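Local coordinates for hypothetical protein (Geobacillus stearothermophilus, PDB 1U84) that is of unknown function and folds as a small, single-chain, all-helical domain of the DUF1871 family, at residues A[9-17]-A[34-42]; A[44-55]-A[68-79]. All coordinates share one frame; numbering follows the deposited sequence.

Contact 1 of 2, residues A[9-17]-A[34-42]; sequences LNRLLLEWI and AASVLQAVY
I17 and A34 bring the backbones of 9-17 and 34-42 nearest each other, CA to CA 5.5 Å. The two branches of I17 divide the work: CG2 lies on A34, 3.7 Å from A34 CA, while CD1 reaches along the partner helix to V37 CG1 at 3.7 Å, the two side chains running antiparallel, side by side. This end is tight because alanine lets the backbones close in. One turn further along, L38 takes over. With its CG anti to the backbone N (chi1 -179°), CD1 is carried up to L13 CD1 at 3.6 Å, the side chains crossing at about a right angle. V41 touches L13 more loosely, CG1 to CD1 at 4.4 Å. I17, A34, V37, L13 and V41 are all buried, whereas L14, N10 and Y42 lie along the side that reaches solvent. L14 enters from this flank, its CD2 resting 3.4 Å from A34 O. Beyond L38 the helix axes, inclined at 125°, have splayed, and N10 and Y42 span the gap: Y42, just past the helix end, swings its phenol back so that the N10 side chain comes to its hydroxyl end, amide and ring planes 90° apart. The contact is one face of a four-helix cluster: L9 continues onto L81 of helix 68-85, while I17 meets Y58 and V37 meets I57 of helix 47-62.

Contact 2 of 2, residues A[44-55]-A[68-79]; sequences TEDARTLAARIQ and FPHCLKLARRLL
A51 and A75 face each other where helices 47-62 and 68-85 cross, their CB atoms 4.0 Å apart. A51 CB drops among F68, C71, L72 and A75, while A75 CB sits among A47, L50, A51 and I54, 3.5 Å from A47 O. These small residues bring the axes to 8.0 Å and interlock as knobs into holes, at a crossing of 121° rather than the shallow angle of a coiled coil. On the buried side L50 lays CG and CD2 against A75 and L79, and I54 is a knob among C71, L74, A75 and L78, its CD1 3.8 Å from L74 CD2 as the two side chains meet at a slant. F68, its CG anti to the backbone N (chi1 -171°), points its ring at helix 47-62 with CE1 and CZ leading, a knob among R48, A51, A52 and Q55; CZ is 3.7 Å from A51 CB, and R48 O lies at the ring's edge. Q55 crosses F68 at about a right angle, amide and ring planes 65° apart; its NE2 donates to I66 O and only weakly to a water that also accepts from F68 N. At the other end L79 pushes CD1 to 3.4 Å from A47 N, against the first turn of helix 47-62, where D46 is the N-cap: its OD2 accepts from both T49 N and T49 OG1.

Overall arrangement
The two helix pairs are formed one after the other along the chain, their centres 12 Å apart with the middle of the protein between them. Contacts 1 and 2 nevertheless share one interior: V37 CG1 lies 3.7 Å from L78 CD1, and A40 CB 3.7 Å from L50 CD1. At the surface, the ring of W16 brings CZ3 to 3.4 Å from R77 O. K82 ties the two contacts by polar bonds, donating to V41 O and forming a salt bridge with E45. No active site is known; glycerol about 5 Å from the Y42 side chain and ethanediol about 4 Å from that of L74 probably come from the crystallisation liquor.

Contact 1 of 2, residues A[9-17]-A[34-42]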
loop_
_atom_site.group_PDB
_atom_site.type_symbol
_atom_site.label_atom_id
_atom_site.label_comp_id
_atom_site.label_asym_id
_atom_site.label_seq_id
_atom_site.Cartn_x
_atom_site.Cartn_y
_atom_site.Cartn_z
ATOM N N LEU A 9 -4.526 -6.693 12.335
ATOM C CA LEU A 9 -4.903 -6.071 11.064
ATOM C C LEU A 9 -3.695 -5.368 10.432
ATOM O O LEU A 9 -3.410 -5.543 9.260
ATOM C CB LEU A 9 -6.055 -5.073 11.228
ATOM C CG LEU A 9 -6.489 -4.394 9.924
ATOM C CD1 LEU A 9 -6.976 -5.421 8.923
ATOM C CD2 LEU A 9 -7.535 -3.311 10.196
ATOM N N ASN A 10 -2.982 -4.575 11.218
ATOM C CA ASN A 10 -1.834 -3.887 10.650
ATOM C C ASN A 10 -0.776 -4.822 10.107
ATOM O O ASN A 10 -0.229 -4.558 9.043
ATOM C CB ASN A 10 -1.252 -2.894 11.661
ATOM C CG ASN A 10 -2.192 -1.716 11.903
ATOM O OD1 ASN A 10 -3.060 -1.443 11.078
ATOM N ND2 ASN A 10 -2.056 -1.062 13.054
ATOM N N ARG A 11 -0.496 -5.908 10.818
ATOM C CA ARG A 11 0.525 -6.848 10.319
ATOM C C ARG A 11 0.096 -7.413 8.966
ATOM O O ARG A 11 0.930 -7.563 8.048
ATOM C CB ARG A 11 0.838 -7.961 11.342
ATOM C CG ARG A 11 1.654 -7.468 12.528
ATOM C CD ARG A 11 2.133 -8.643 13.421
ATOM N NE ARG A 11 1.057 -9.550 13.824
ATOM C CZ ARG A 11 0.349 -9.444 14.948
ATOM N NH1 ARG A 11 0.585 -8.455 15.808
ATOM N NH2 ARG A 11 -0.610 -10.336 15.216
ATOM N N LEU A 12 -1.196 -7.723 8.843
ATOM C CA LEU A 12 -1.735 -8.272 7.591
ATOM C C LEU A 12 -1.635 -7.248 6.460
ATOM O O LEU A 12 -1.175 -7.560 5.348
ATOM C CB LEU A 12 -3.182 -8.721 7.787
ATOM C CG LEU A 12 -3.749 -9.620 6.704
ATOM C CD1 LEU A 12 -2.807 -10.803 6.427
ATOM C CD2 LEU A 12 -5.100 -10.086 7.190
ATOM N N LEU A 13 -2.038 -6.013 6.746
ATOM C CA LEU A 13 -1.872 -4.948 5.772
ATOM C C LEU A 13 -0.408 -4.797 5.334
ATOM O O LEU A 13 -0.117 -4.702 4.149
ATOM C CB LEU A 13 -2.372 -3.592 6.307
ATOM C CG LEU A 13 -3.882 -3.510 6.503
ATOM C CD1 LEU A 13 -4.189 -2.360 7.420
ATOM C CD2 LEU A 13 -4.601 -3.341 5.158
ATOM N N LEU A 14 0.499 -4.760 6.293
ATOM C CA LEU A 14 1.925 -4.672 5.963
ATOM C C LEU A 14 2.391 -5.846 5.098
ATOM O O LEU A 14 3.179 -5.653 4.152
ATOM C CB LEU A 14 2.818 -4.531 7.200
ATOM C CG LEU A 14 2.709 -3.189 7.954
ATOM C CD1 LEU A 14 3.356 -3.300 9.330
ATOM C CD2 LEU A 14 3.275 -1.989 7.163
ATOM N N GLU A 15 1.958 -7.050 5.439
ATOM C CA GLU A 15 2.267 -8.230 4.605
ATOM C C GLU A 15 1.800 -8.081 3.174
ATOM O O GLU A 15 2.569 -8.312 2.227
ATOM C CB GLU A 15 1.705 -9.503 5.223
ATOM C CG GLU A 15 2.501 -10.009 6.402
ATOM C CD GLU A 15 1.781 -11.157 7.111
ATOM O OE1 GLU A 15 0.630 -10.952 7.579
ATOM O OE2 GLU A 15 2.372 -12.260 7.205
ATOM N N TRP A 16 0.552 -7.658 3.005
ATOM C CA TRP A 16 -0.003 -7.435 1.668
ATOM C C TRP A 16 0.771 -6.381 0.888
ATOM O O TRP A 16 0.998 -6.530 -0.313
ATOM C CB TRP A 16 -1.465 -7.015 1.780
ATOM C CG TRP A 16 -2.398 -8.120 2.167
ATOM C CD1 TRP A 16 -2.073 -9.344 2.689
ATOM C CD2 TRP A 16 -3.823 -8.051 2.165
ATOM N NE1 TRP A 16 -3.211 -10.072 2.933
ATOM C CE2 TRP A 16 -4.303 -9.288 2.642
ATOM C CE3 TRP A 16 -4.746 -7.078 1.764
ATOM C CZ2 TRP A 16 -5.672 -9.565 2.747
ATOM C CZ3 TRP A 16 -6.110 -7.354 1.887
ATOM C CH2 TRP A 16 -6.556 -8.596 2.358
ATOM N N ILE A 17 1.187 -5.297 1.563
ATOM C CA ILE A 17 1.867 -4.226 0.863
ATOM C C ILE A 17 3.233 -4.726 0.417
ATOM O O ILE A 17 3.602 -4.543 -0.741
ATOM C CB ILE A 17 1.992 -2.938 1.700
ATOM C CG1 ILE A 17 0.616 -2.403 2.014
ATOM C CG2 ILE A 17 2.814 -1.916 0.914
ATOM C CD1 ILE A 17 0.555 -1.558 3.338
ATOM N N ALA A 34 6.043 0.214 2.913
ATOM C CA ALA A 34 4.865 -0.409 3.549
ATOM C C ALA A 34 4.385 0.374 4.768
ATOM O O ALA A 34 3.172 0.593 4.916
ATOM C CB ALA A 34 5.134 -1.851 3.900
ATOM N N ALA A 35 5.330 0.825 5.612
ATOM C CA ALA A 35 4.933 1.633 6.777
ATOM C C ALA A 35 4.219 2.924 6.336
ATOM O O ALA A 35 3.229 3.340 6.972
ATOM C CB ALA A 35 6.167 1.975 7.614
ATOM N N SER A 36 4.739 3.541 5.265
ATOM C CA SER A 36 4.187 4.787 4.766
ATOM C C SER A 36 2.797 4.565 4.199
ATOM O O SER A 36 1.884 5.369 4.432
ATOM C CB SER A 36 5.120 5.405 3.716
ATOM O OG SER A 36 6.324 5.839 4.330
ATOM N N VAL A 37 2.622 3.439 3.516
ATOM C CA VAL A 37 1.309 3.154 2.917
ATOM C C VAL A 37 0.335 2.851 4.063
ATOM O O VAL A 37 -0.808 3.310 4.031
ATOM C CB VAL A 37 1.400 1.982 1.926
ATOM C CG1 VAL A 37 -0.011 1.573 1.472
ATOM C CG2 VAL A 37 2.224 2.402 0.733
ATOM N N LEU A 38 0.809 2.143 5.091
ATOM C CA LEU A 38 -0.050 1.844 6.252
ATOM C C LEU A 38 -0.560 3.151 6.865
ATOM O O LEU A 38 -1.750 3.269 7.176
ATOM C CB LEU A 38 0.666 1.000 7.307
ATOM C CG LEU A 38 -0.237 0.665 8.503
ATOM C CD1 LEU A 38 -1.390 -0.245 8.067
ATOM C CD2 LEU A 38 0.631 -0.007 9.537
ATOM N N GLN A 39 0.327 4.133 7.060
ATOM C CA GLN A 39 -0.118 5.427 7.570
ATOM C C GLN A 39 -1.242 6.024 6.700
ATOM O O GLN A 39 -2.288 6.455 7.214
ATOM C CB GLN A 39 1.085 6.357 7.593
ATOM C CG GLN A 39 0.790 7.721 8.084
ATOM C CD GLN A 39 0.430 7.710 9.539
ATOM O OE1 GLN A 39 0.910 6.865 10.324
ATOM N NE2 GLN A 39 -0.401 8.648 9.925
ATOM N N ALA A 40 -1.047 5.985 5.394
ATOM C CA ALA A 40 -2.003 6.595 4.429
ATOM C C ALA A 40 -3.348 5.851 4.521
ATOM O O ALA A 40 -4.395 6.443 4.282
ATOM C CB ALA A 40 -1.466 6.473 3.024
ATOM N N VAL A 41 -3.293 4.528 4.709
ATOM C CA VAL A 41 -4.525 3.705 4.877
ATOM C C VAL A 41 -5.442 4.278 5.976
ATOM O O VAL A 41 -6.669 4.237 5.855
ATOM C CB VAL A 41 -4.226 2.179 5.143
ATOM C CG1 VAL A 41 -5.510 1.388 5.595
ATOM C CG2 VAL A 41 -3.620 1.541 3.874
ATOM N N TYR A 42 -4.834 4.770 7.050
ATOM C CA TYR A 42 -5.628 5.320 8.143
ATOM C C TYR A 42 -6.059 6.761 7.913
ATOM O O TYR A 42 -6.763 7.353 8.760
ATOM C CB TYR A 42 -4.887 5.166 9.468
ATOM C CG TYR A 42 -4.968 3.752 9.969
ATOM C CD1 TYR A 42 -6.138 3.262 10.548
ATOM C CD2 TYR A 42 -3.894 2.890 9.815
ATOM C CE1 TYR A 42 -6.226 1.961 10.995
ATOM C CE2 TYR A 42 -3.950 1.583 10.265
ATOM C CZ TYR A 42 -5.123 1.120 10.865
ATOM O OH TYR A 42 -5.183 -0.191 11.284
#

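Contact 2 of 2, residues A[44-55]-A[68-79]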
loop_
_atom_site.group_PDB
_atom_site.type_symbol
_atom_site.label_atom_id
_atom_site.label_comp_id
_atom_site.label_asym_id
_atom_site.label_seq_id
_atom_site.Cartn_x
_atom_site.Cartn_y
_atom_site.Cartn_z
ATOM N N THR A 44 -7.638 7.860 4.985
ATOM C CA THR A 44 -8.711 7.914 3.996
ATOM C C THR A 44 -9.590 6.670 3.995
ATOM O O THR A 44 -9.214 5.630 4.568
ATOM C CB THR A 44 -8.108 8.139 2.603
ATOM O OG1 THR A 44 -9.141 8.519 1.675
ATOM C CG2 THR A 44 -7.336 6.881 2.100
ATOM N N GLU A 45 -10.756 6.767 3.362
ATOM C CA GLU A 45 -11.554 5.577 3.021
ATOM C C GLU A 45 -11.708 5.438 1.501
ATOM O O GLU A 45 -12.442 4.572 1.024
ATOM C CB GLU A 45 -12.959 5.667 3.638
ATOM C CG GLU A 45 -13.046 6.010 5.139
ATOM C CD GLU A 45 -12.363 5.029 6.077
ATOM O OE1 GLU A 45 -12.201 3.849 5.726
ATOM O OE2 GLU A 45 -12.001 5.465 7.199
ATOM N N ASP A 46 -11.008 6.295 0.764
ATOM C CA ASP A 46 -11.201 6.431 -0.675
ATOM C C ASP A 46 -10.039 5.789 -1.460
ATOM O O ASP A 46 -8.891 6.206 -1.294
ATOM C CB ASP A 46 -11.286 7.906 -1.051
ATOM C CG ASP A 46 -11.504 8.112 -2.547
ATOM O OD1 ASP A 46 -12.504 7.627 -3.114
ATOM O OD2 ASP A 46 -10.654 8.787 -3.134
ATOM N N ALA A 47 -10.369 4.813 -2.293
ATOM C CA ALA A 47 -9.332 4.110 -3.038
ATOM C C ALA A 47 -8.527 5.091 -3.923
ATOM O O ALA A 47 -7.293 4.950 -4.042
ATOM C CB ALA A 47 -9.915 2.986 -3.841
ATOM N N ARG A 48 -9.182 6.046 -4.595
ATOM C CA ARG A 48 -8.423 6.994 -5.448
ATOM C C ARG A 48 -7.372 7.779 -4.678
ATOM O O ARG A 48 -6.238 7.944 -5.137
ATOM C CB ARG A 48 -9.353 7.980 -6.201
ATOM C CG ARG A 48 -10.131 7.375 -7.352
ATOM C CD ARG A 48 -11.246 8.333 -7.857
ATOM N NE ARG A 48 -12.183 7.631 -8.753
ATOM C CZ ARG A 48 -12.540 8.064 -9.956
ATOM N NH1 ARG A 48 -12.055 9.215 -10.387
ATOM N NH2 ARG A 48 -13.406 7.360 -10.700
ATOM N N THR A 49 -7.777 8.287 -3.517
ATOM C CA THR A 49 -6.916 9.069 -2.649
ATOM C C THR A 49 -5.731 8.202 -2.202
ATOM O O THR A 49 -4.578 8.616 -2.298
ATOM C CB THR A 49 -7.693 9.610 -1.429
ATOM O OG1 THR A 49 -8.778 10.452 -1.892
ATOM C CG2 THR A 49 -6.774 10.421 -0.543
ATOM N N LEU A 50 -6.034 6.990 -1.743
ATOM C CA LEU A 50 -4.981 6.082 -1.273
ATOM C C LEU A 50 -4.040 5.696 -2.407
ATOM O O LEU A 50 -2.820 5.627 -2.206
ATOM C CB LEU A 50 -5.576 4.834 -0.608
ATOM C CG LEU A 50 -4.590 3.770 -0.107
ATOM C CD1 LEU A 50 -3.563 4.356 0.848
ATOM C CD2 LEU A 50 -5.362 2.588 0.534
ATOM N N ALA A 51 -4.614 5.432 -3.580
ATOM C CA ALA A 51 -3.813 5.022 -4.738
ATOM C C ALA A 51 -2.803 6.114 -5.092
ATOM O O ALA A 51 -1.640 5.826 -5.443
ATOM C CB ALA A 51 -4.704 4.709 -5.942
ATOM N N ALA A 52 -3.227 7.385 -5.020
ATOM C CA ALA A 52 -2.317 8.483 -5.323
ATOM C C ALA A 52 -1.181 8.566 -4.286
ATOM O O ALA A 52 -0.036 8.806 -4.653
ATOM C CB ALA A 52 -3.070 9.784 -5.424
ATOM N N ARG A 53 -1.491 8.289 -3.010
ATOM C CA ARG A 53 -0.430 8.240 -1.992
ATOM C C ARG A 53 0.568 7.102 -2.280
ATOM O O ARG A 53 1.789 7.304 -2.217
ATOM C CB ARG A 53 -0.976 8.118 -0.557
ATOM C CG ARG A 53 -1.676 9.380 -0.011
ATOM C CD ARG A 53 -0.683 10.550 0.278
ATOM N NE ARG A 53 0.353 10.135 1.222
ATOM C CZ ARG A 53 1.656 10.109 0.948
ATOM N NH1 ARG A 53 2.519 9.694 1.858
ATOM N NH2 ARG A 53 2.108 10.517 -0.238
ATOM N N ILE A 54 0.034 5.918 -2.578
ATOM C CA ILE A 54 0.857 4.754 -2.947
ATOM C C ILE A 54 1.782 5.119 -4.095
ATOM O O ILE A 54 3.006 4.861 -4.048
ATOM C CB ILE A 54 0.001 3.499 -3.288
ATOM C CG1 ILE A 54 -0.703 3.004 -2.014
ATOM C CG2 ILE A 54 0.891 2.392 -3.882
ATOM C CD1 ILE A 54 -1.794 1.942 -2.259
ATOM N N GLN A 55 1.218 5.752 -5.131
ATOM C CA GLN A 55 2.022 6.090 -6.294
ATOM C C GLN A 55 3.171 7.019 -5.884
ATOM O O GLN A 55 4.326 6.771 -6.253
ATOM C CB GLN A 55 1.142 6.740 -7.374
ATOM C CG GLN A 55 1.880 6.939 -8.702
ATOM C CD GLN A 55 0.986 7.571 -9.730
ATOM O OE1 GLN A 55 0.389 8.608 -9.479
ATOM N NE2 GLN A 55 0.862 6.921 -10.883
ATOM N N PHE A 68 -0.897 4.314 -12.371
ATOM C CA PHE A 68 -1.988 4.562 -11.443
ATOM C C PHE A 68 -2.927 3.362 -11.260
ATOM O O PHE A 68 -3.278 3.041 -10.117
ATOM C CB PHE A 68 -2.774 5.840 -11.795
ATOM C CG PHE A 68 -3.772 6.239 -10.736
ATOM C CD1 PHE A 68 -3.377 7.024 -9.671
ATOM C CD2 PHE A 68 -5.100 5.779 -10.801
ATOM C CE1 PHE A 68 -4.294 7.392 -8.671
ATOM C CE2 PHE A 68 -6.014 6.130 -9.814
ATOM C CZ PHE A 68 -5.602 6.940 -8.749
ATOM N N PRO A 69 -3.412 2.736 -12.350
ATOM C CA PRO A 69 -4.362 1.620 -12.129
ATOM C C PRO A 69 -3.774 0.443 -11.330
ATOM O O PRO A 69 -4.512 -0.241 -10.638
ATOM C CB PRO A 69 -4.747 1.192 -13.543
ATOM C CG PRO A 69 -4.485 2.480 -14.410
ATOM C CD PRO A 69 -3.222 3.030 -13.785
ATOM N N HIS A 70 -2.462 0.218 -11.428
ATOM C CA HIS A 70 -1.805 -0.794 -10.583
ATOM C C HIS A 70 -1.894 -0.361 -9.094
ATOM O O HIS A 70 -2.235 -1.180 -8.253
ATOM C CB HIS A 70 -0.341 -1.011 -11.008
ATOM C CG HIS A 70 0.216 -2.319 -10.558
ATOM N ND1 HIS A 70 -0.208 -3.519 -11.082
ATOM C CD2 HIS A 70 1.181 -2.620 -9.659
ATOM C CE1 HIS A 70 0.460 -4.505 -10.515
ATOM N NE2 HIS A 70 1.296 -3.988 -9.636
ATOM N N CYS A 71 -1.538 0.893 -8.798
ATOM C CA CYS A 71 -1.733 1.477 -7.449
ATOM C C CYS A 71 -3.186 1.343 -6.976
ATOM O O CYS A 71 -3.429 1.009 -5.815
ATOM C CB CYS A 71 -1.300 2.925 -7.430
ATOM S SG CYS A 71 0.480 3.093 -7.847
ATOM N N LEU A 72 -4.140 1.614 -7.871
ATOM C CA LEU A 72 -5.557 1.577 -7.491
ATOM C C LEU A 72 -6.035 0.182 -7.073
ATOM O O LEU A 72 -6.796 0.082 -6.112
ATOM C CB LEU A 72 -6.427 2.151 -8.623
ATOM C CG LEU A 72 -7.906 2.328 -8.342
ATOM C CD1 LEU A 72 -8.152 3.297 -7.199
ATOM C CD2 LEU A 72 -8.541 2.826 -9.627
ATOM N N LYS A 73 -5.595 -0.889 -7.760
ATOM C CA LYS A 73 -5.957 -2.244 -7.340
ATOM C C LYS A 73 -5.459 -2.512 -5.931
ATOM O O LYS A 73 -6.195 -3.034 -5.087
ATOM C CB LYS A 73 -5.447 -3.321 -8.309
ATOM C CG LYS A 73 -6.301 -3.482 -9.538
ATOM C CD LYS A 73 -5.666 -4.526 -10.467
ATOM C CE LYS A 73 -6.369 -4.527 -11.830
ATOM N NZ LYS A 73 -5.786 -5.630 -12.670
ATOM N N LEU A 74 -4.214 -2.132 -5.655
ATOM C CA LEU A 74 -3.699 -2.331 -4.324
ATOM C C LEU A 74 -4.525 -1.538 -3.312
ATOM O O LEU A 74 -4.915 -2.070 -2.287
ATOM C CB LEU A 74 -2.209 -1.978 -4.237
ATOM C CG LEU A 74 -1.688 -2.078 -2.794
ATOM C CD1 LEU A 74 -1.712 -3.482 -2.226
ATOM C CD2 LEU A 74 -0.280 -1.519 -2.718
ATOM N N ALA A 75 -4.764 -0.263 -3.601
ATOM C CA ALA A 75 -5.539 0.556 -2.659
ATOM C C ALA A 75 -6.893 -0.077 -2.366
ATOM O O ALA A 75 -7.341 -0.081 -1.237
ATOM C CB ALA A 75 -5.733 1.949 -3.232
ATOM N N ARG A 76 -7.584 -0.545 -3.409
ATOM C CA ARG A 76 -8.882 -1.207 -3.203
ATOM C C ARG A 76 -8.778 -2.425 -2.301
ATOM O O ARG A 76 -9.596 -2.610 -1.409
ATOM C CB ARG A 76 -9.532 -1.581 -4.550
ATOM C CG ARG A 76 -10.045 -0.345 -5.243
ATOM C CD ARG A 76 -10.670 -0.582 -6.619
ATOM N NE ARG A 76 -11.363 0.639 -7.041
ATOM C CZ ARG A 76 -11.698 0.940 -8.302
ATOM N NH1 ARG A 76 -11.375 0.136 -9.326
ATOM N NH2 ARG A 76 -12.356 2.075 -8.545
ATOM N N ARG A 77 -7.736 -3.222 -2.506
ATOM C CA ARG A 77 -7.551 -4.435 -1.695
ATOM C C ARG A 77 -7.314 -4.089 -0.221
ATOM O O ARG A 77 -7.895 -4.702 0.698
ATOM C CB ARG A 77 -6.422 -5.310 -2.225
ATOM C CG ARG A 77 -6.579 -5.854 -3.664
ATOM C CD ARG A 77 -7.976 -6.443 -3.956
ATOM N NE ARG A 77 -8.185 -6.756 -5.378
ATOM C CZ ARG A 77 -8.270 -5.854 -6.362
ATOM N NH1 ARG A 77 -8.146 -4.566 -6.119
ATOM N NH2 ARG A 77 -8.473 -6.256 -7.615
ATOM N N LEU A 78 -6.503 -3.055 0.011
ATOM C CA LEU A 78 -6.182 -2.663 1.374
ATOM C C LEU A 78 -7.401 -2.106 2.096
ATOM O O LEU A 78 -7.628 -2.407 3.246
ATOM C CB LEU A 78 -5.064 -1.611 1.403
ATOM C CG LEU A 78 -3.702 -2.058 0.843
ATOM C CD1 LEU A 78 -2.740 -0.867 0.879
ATOM C CD2 LEU A 78 -3.079 -3.247 1.624
ATOM N N LEU A 79 -8.167 -1.283 1.397
ATOM C CA LEU A 79 -9.355 -0.705 2.015
ATOM C C LEU A 79 -10.437 -1.763 2.219
ATOM O O LEU A 79 -11.194 -1.679 3.201
ATOM C CB LEU A 79 -9.894 0.458 1.171
ATOM C CG LEU A 79 -9.021 1.720 1.245
ATOM C CD1 LEU A 79 -9.414 2.794 0.216
ATOM C CD2 LEU A 79 -9.009 2.316 2.645
HETATM O O HOH W 1 -0.077 6.612 -13.845
#